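Local atomic coordinates of putative arylalkylamine N-Acetyltransferase 7 (Aedes aegypti, PDB entry 4FD7), a protein that probably transfers an acetyl group from acetyl-CoA to an amine, as a putative arylalkylamine N-acetyltransferase of the GNAT family. Residues E97-R109 / D145-Y159. Numbering follows the deposited sequence.
Sequences EIVGVNILDVASR and DHYLNAMGLSVDPKY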
loop_
_atom_site.group_PDB
_atom_site.type_symbol
_atom_site.label_atom_id
_atom_site.label_comp_id
_atom_site.label_asym_id
_atom_site.label_seq_id
_atom_site.Cartn_x
_atom_site.Cartn_y
_atom_site.Cartn_z
ATOM N N GLU A 97 -16.179 1.817 11.879
ATOM C CA GLU A 97 -15.565 2.853 11.061
ATOM C C GLU A 97 -14.157 2.459 10.626
ATOM O O GLU A 97 -13.367 1.957 11.432
ATOM C CB GLU A 97 -15.523 4.156 11.852
ATOM C CG GLU A 97 -15.360 5.392 11.017
ATOM C CD GLU A 97 -15.498 6.636 11.859
ATOM O OE1 GLU A 97 -16.637 6.964 12.248
ATOM O OE2 GLU A 97 -14.460 7.268 12.152
ATOM N N ILE A 98 -13.840 2.689 9.357
ATOM C CA ILE A 98 -12.510 2.340 8.849
ATOM C C ILE A 98 -11.418 3.215 9.467
ATOM O O ILE A 98 -11.458 4.446 9.362
ATOM C CB ILE A 98 -12.432 2.425 7.313
ATOM C CG1 ILE A 98 -13.305 1.342 6.682
ATOM C CG2 ILE A 98 -10.968 2.304 6.843
ATOM C CD1 ILE A 98 -13.433 1.458 5.181
ATOM N N VAL A 99 -10.439 2.584 10.111
ATOM C CA VAL A 99 -9.319 3.334 10.679
ATOM C C VAL A 99 -8.230 3.520 9.626
ATOM O O VAL A 99 -7.742 4.631 9.403
ATOM C CB VAL A 99 -8.723 2.655 11.922
ATOM C CG1 VAL A 99 -7.512 3.419 12.412
ATOM C CG2 VAL A 99 -9.770 2.562 13.041
ATOM N N GLY A 100 -7.852 2.417 8.991
ATOM C CA GLY A 100 -6.906 2.451 7.897
ATOM C C GLY A 100 -7.207 1.356 6.895
ATOM O O GLY A 100 -7.950 0.424 7.188
ATOM N N VAL A 101 -6.644 1.473 5.697
ATOM C CA VAL A 101 -6.816 0.446 4.680
ATOM C C VAL A 101 -5.549 0.348 3.823
ATOM O O VAL A 101 -4.812 1.316 3.684
ATOM C CB VAL A 101 -8.143 0.639 3.857
ATOM C CG1 VAL A 101 -8.319 2.061 3.413
ATOM C CG2 VAL A 101 -8.229 -0.300 2.664
ATOM N N ASN A 102 -5.258 -0.852 3.321
ATOM C CA ASN A 102 -4.090 -1.090 2.477
ATOM C C ASN A 102 -4.630 -1.916 1.327
ATOM O O ASN A 102 -5.072 -3.048 1.529
ATOM C CB ASN A 102 -3.038 -1.903 3.243
ATOM C CG ASN A 102 -1.595 -1.652 2.769
ATOM O OD1 ASN A 102 -0.649 -2.126 3.399
ATOM N ND2 ASN A 102 -1.424 -0.934 1.665
ATOM N N ILE A 103 -4.645 -1.336 0.130
ATOM C CA ILE A 103 -5.111 -2.066 -1.046
ATOM C C ILE A 103 -3.959 -2.897 -1.594
ATOM O O ILE A 103 -2.921 -2.357 -1.970
ATOM C CB ILE A 103 -5.668 -1.117 -2.131
ATOM C CG1 ILE A 103 -6.764 -0.221 -1.542
ATOM C CG2 ILE A 103 -6.212 -1.906 -3.312
ATOM C CD1 ILE A 103 -8.025 -0.982 -1.133
ATOM N N LEU A 104 -4.141 -4.217 -1.621
ATOM C CA LEU A 104 -3.052 -5.120 -1.940
ATOM C C LEU A 104 -3.421 -6.029 -3.112
ATOM O O LEU A 104 -4.605 -6.334 -3.336
ATOM C CB LEU A 104 -2.715 -6.014 -0.728
ATOM C CG LEU A 104 -2.446 -5.453 0.676
ATOM C CD1 LEU A 104 -2.097 -6.593 1.618
ATOM C CD2 LEU A 104 -1.339 -4.444 0.686
ATOM N N ASP A 105 -2.411 -6.474 -3.847
ATOM C CA ASP A 105 -2.622 -7.602 -4.759
ATOM C C ASP A 105 -1.341 -8.408 -4.898
ATOM O O ASP A 105 -0.361 -8.118 -4.228
ATOM C CB ASP A 105 -3.183 -7.153 -6.115
ATOM C CG ASP A 105 -2.194 -6.358 -6.942
ATOM O OD1 ASP A 105 -1.061 -6.091 -6.486
ATOM O OD2 ASP A 105 -2.576 -5.979 -8.069
ATOM N N VAL A 106 -1.335 -9.417 -5.762
ATOM C CA VAL A 106 -0.127 -10.218 -5.919
ATOM C C VAL A 106 0.578 -9.900 -7.235
ATOM O O VAL A 106 -0.043 -9.916 -8.299
ATOM C CB VAL A 106 -0.433 -11.719 -5.769
ATOM C CG1 VAL A 106 0.816 -12.584 -6.035
ATOM C CG2 VAL A 106 -0.984 -11.988 -4.366
ATOM N N ALA A 107 1.859 -9.544 -7.143
ATOM C CA ALA A 107 2.688 -9.314 -8.318
ATOM C C ALA A 107 3.263 -10.665 -8.734
ATOM O O ALA A 107 3.652 -11.470 -7.887
ATOM C CB ALA A 107 3.793 -8.335 -8.008
ATOM N N SER A 108 3.280 -10.919 -10.038
ATOM C CA SER A 108 3.769 -12.185 -10.563
ATOM C C SER A 108 4.770 -11.918 -11.665
ATOM O O SER A 108 4.698 -10.894 -12.334
ATOM C CB SER A 108 2.614 -13.026 -11.104
ATOM O OG SER A 108 1.663 -13.306 -10.084
ATOM N N ARG A 109 5.700 -12.855 -11.830
ATOM C CA ARG A 109 6.829 -12.712 -12.724
ATOM C C ARG A 109 6.371 -12.426 -14.148
ATOM O O ARG A 109 7.008 -11.660 -14.877
ATOM C CB ARG A 109 7.667 -13.988 -12.662
ATOM C CG ARG A 109 8.972 -13.952 -13.442
ATOM C CD ARG A 109 9.615 -15.329 -13.448
ATOM N NE ARG A 109 10.316 -15.613 -12.195
ATOM C CZ ARG A 109 11.566 -15.233 -11.941
ATOM N NH1 ARG A 109 12.262 -14.560 -12.848
ATOM N NH2 ARG A 109 12.130 -15.523 -10.774
ATOM N N ASP A 145 8.333 -16.426 -7.926
ATOM C CA ASP A 145 7.457 -16.055 -9.022
ATOM C C ASP A 145 6.355 -15.097 -8.581
ATOM O O ASP A 145 5.699 -14.481 -9.417
ATOM C CB ASP A 145 6.844 -17.312 -9.647
ATOM C CG ASP A 145 7.867 -18.153 -10.378
ATOM O OD1 ASP A 145 8.864 -17.583 -10.885
ATOM O OD2 ASP A 145 7.678 -19.391 -10.449
ATOM N N HIS A 146 6.149 -14.968 -7.274
ATOM C CA HIS A 146 5.089 -14.100 -6.773
ATOM C C HIS A 146 5.514 -13.330 -5.530
ATOM O O HIS A 146 6.364 -13.794 -4.766
ATOM C CB HIS A 146 3.836 -14.910 -6.435
ATOM C CG HIS A 146 3.442 -15.895 -7.489
ATOM N ND1 HIS A 146 2.837 -15.519 -8.666
ATOM C CD2 HIS A 146 3.557 -17.245 -7.534
ATOM C CE1 HIS A 146 2.603 -16.595 -9.400
ATOM N NE2 HIS A 146 3.027 -17.652 -8.736
ATOM N N TYR A 147 4.908 -12.160 -5.327
ATOM C CA TYR A 147 5.007 -11.463 -4.039
ATOM C C TYR A 147 3.819 -10.546 -3.757
ATOM O O TYR A 147 3.197 -10.023 -4.662
ATOM C CB TYR A 147 6.316 -10.687 -3.900
ATOM C CG TYR A 147 6.502 -9.491 -4.821
ATOM C CD1 TYR A 147 5.976 -8.237 -4.502
ATOM C CD2 TYR A 147 7.247 -9.604 -5.983
ATOM C CE1 TYR A 147 6.182 -7.138 -5.335
ATOM C CE2 TYR A 147 7.460 -8.523 -6.808
ATOM C CZ TYR A 147 6.931 -7.295 -6.484
ATOM O OH TYR A 147 7.145 -6.221 -7.322
ATOM N N LEU A 148 3.520 -10.340 -2.482
ATOM C CA LEU A 148 2.416 -9.475 -2.087
ATOM C C LEU A 148 2.820 -8.011 -2.248
ATOM O O LEU A 148 3.748 -7.552 -1.601
ATOM C CB LEU A 148 2.035 -9.728 -0.627
ATOM C CG LEU A 148 0.815 -8.944 -0.146
ATOM C CD1 LEU A 148 -0.415 -9.314 -0.959
ATOM C CD2 LEU A 148 0.583 -9.200 1.342
ATOM N N ASN A 149 2.109 -7.298 -3.116
ATOM C CA ASN A 149 2.376 -5.900 -3.419
ATOM C C ASN A 149 1.198 -5.054 -2.971
ATOM O O ASN A 149 0.152 -5.585 -2.550
ATOM C CB ASN A 149 2.580 -5.745 -4.921
ATOM C CG ASN A 149 3.253 -4.430 -5.309
ATOM O OD1 ASN A 149 3.642 -3.617 -4.466
ATOM N ND2 ASN A 149 3.395 -4.226 -6.606
ATOM N N ALA A 150 1.348 -3.739 -3.102
ATOM C CA ALA A 150 0.347 -2.800 -2.613
ATOM C C ALA A 150 0.237 -1.580 -3.510
ATOM O O ALA A 150 1.194 -1.206 -4.188
ATOM C CB ALA A 150 0.696 -2.359 -1.222
ATOM N N MET A 151 -0.923 -0.934 -3.468
ATOM C CA MET A 151 -1.122 0.345 -4.143
ATOM C C MET A 151 -1.772 1.311 -3.164
ATOM O O MET A 151 -2.894 1.761 -3.384
ATOM C CB MET A 151 -2.013 0.179 -5.379
ATOM C CG MET A 151 -2.185 1.438 -6.228
ATOM S SD MET A 151 -0.639 2.130 -6.811
ATOM C CE MET A 151 -0.650 3.757 -6.050
ATOM N N GLY A 152 -1.087 1.590 -2.059
ATOM C CA GLY A 152 -1.525 2.627 -1.139
ATOM C C GLY A 152 -1.972 2.141 0.227
ATOM O O GLY A 152 -2.768 1.194 0.337
ATOM N N LEU A 153 -1.452 2.794 1.264
ATOM C CA LEU A 153 -1.912 2.593 2.636
ATOM C C LEU A 153 -2.426 3.933 3.150
ATOM O O LEU A 153 -1.679 4.918 3.191
ATOM C CB LEU A 153 -0.783 2.072 3.537
ATOM C CG LEU A 153 -1.181 1.452 4.895
ATOM C CD1 LEU A 153 -0.032 0.653 5.497
ATOM C CD2 LEU A 153 -1.655 2.480 5.919
ATOM N N SER A 154 -3.703 3.955 3.531
ATOM C CA SER A 154 -4.374 5.153 4.023
ATOM C C SER A 154 -4.689 4.993 5.505
ATOM O O SER A 154 -5.161 3.948 5.936
ATOM C CB SER A 154 -5.666 5.351 3.244
ATOM O OG SER A 154 -6.300 6.580 3.549
ATOM N N VAL A 155 -4.412 6.024 6.296
ATOM C CA VAL A 155 -4.821 6.027 7.701
ATOM C C VAL A 155 -5.568 7.320 7.985
ATOM O O VAL A 155 -5.114 8.390 7.577
ATOM C CB VAL A 155 -3.618 5.921 8.654
ATOM C CG1 VAL A 155 -3.986 6.393 10.081
ATOM C CG2 VAL A 155 -3.057 4.490 8.671
ATOM N N ASP A 156 -6.710 7.219 8.665
ATOM C CA ASP A 156 -7.480 8.410 9.007
ATOM C C ASP A 156 -6.634 9.262 9.936
ATOM O O ASP A 156 -6.169 8.785 10.969
ATOM C CB ASP A 156 -8.787 8.012 9.687
ATOM C CG ASP A 156 -9.704 9.197 9.956
ATOM O OD1 ASP A 156 -9.217 10.338 10.115
ATOM O OD2 ASP A 156 -10.927 8.972 10.015
ATOM N N PRO A 157 -6.420 10.534 9.557
ATOM C CA PRO A 157 -5.645 11.507 10.320
ATOM C C PRO A 157 -5.989 11.556 11.807
ATOM O O PRO A 157 -5.086 11.783 12.609
ATOM C CB PRO A 157 -6.020 12.826 9.645
ATOM C CG PRO A 157 -6.217 12.447 8.239
ATOM C CD PRO A 157 -6.898 11.107 8.286
ATOM N N LYS A 158 -7.242 11.321 12.189
ATOM C CA LYS A 158 -7.566 11.407 13.610
ATOM C C LYS A 158 -7.105 10.177 14.391
ATOM O O LYS A 158 -7.318 10.087 15.607
ATOM C CB LYS A 158 -9.046 11.716 13.847
ATOM C CG LYS A 158 -9.990 10.554 13.636
ATOM C CD LYS A 158 -11.403 11.068 13.326
ATOM C CE LYS A 158 -12.418 9.951 13.467
ATOM N NZ LYS A 158 -11.796 8.658 13.088
ATOM N N TYR A 159 -6.459 9.245 13.690
ATOM C CA TYR A 159 -5.839 8.085 14.315
ATOM C C TYR A 159 -4.336 8.024 14.097
ATOM O O TYR A 159 -3.700 7.020 14.446
ATOM C CB TYR A 159 -6.448 6.791 13.771
ATOM C CG TYR A 159 -7.773 6.447 14.373
ATOM C CD1 TYR A 159 -8.943 6.637 13.660
ATOM C CD2 TYR A 159 -7.862 5.937 15.662
ATOM C CE1 TYR A 159 -10.166 6.317 14.204
ATOM C CE2 TYR A 159 -9.088 5.626 16.222
ATOM C CZ TYR A 159 -10.237 5.817 15.483
ATOM O OH TYR A 159 -11.461 5.510 16.036
HETATM O O HOH W 1 -12.314 6.850 8.802
HETATM O O HOH W 2 1.157 -5.956 -8.347
#
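The carbonyl oxygen of Gly152 takes two hydrogen bonds from strand 98-108. Ile103 N reaches Gly152 O at 3.2 Å, nearly in line with the carbonyl. Asn102 ND2 comes to Gly152 O at 2.8 Å from above the carbonyl plane, in a bent hydrogen bond (N-H...O 137°). Asn102 holds CG anti to its backbone N (chi1 -152°), which sets the amide obliquely across the Leu153 side chain. Its OD1 accepts from Arg172, so both ends of the amide are held. The pairing is antiparallel on both sides of this point, but the register slips by one residue between Asn102 and Leu104, a beta bulge. Met151 N to Ile103 O continues the backbone bonding past it.

Beyond the bulge, Leu104 packs its two methyls on different partners: CD2 sits tightly on Ala150 CB at 3.5 Å, and CD1 meets Leu148 CD2. On the other face of the sheet, Ala107 CB lies over the Tyr147 ring, 3.8 Å from its centroid, a CH-pi contact. The Tyr147 hydroxyl bonds to that of Tyr232. Back on the Leu104 face, Ser108 OG and His146 ND1 share a hydrogen bond of 2.9 Å at the ring edge. Arg109 NE then bridges to Asp145 OD1 at 2.8 Å, with guanidinium and carboxylate planes nearly perpendicular (88°).

At the far end, Lys158 NZ bridges Glu97 OE2 and Asp156 OD2. Val99 CG1 rests over one face of Tyr159. Asp156 OD1 accepts from Lys158 N in an Asx turn.

Leu148 also bonds by its backbone to Leu183 and Ala185 of strand 183-188. This bulged antiparallel pairing, with strand 146-155 splayed between two sheets, is characteristic of the GNAT fold, where the corresponding region commonly borders the acetyl-CoA site.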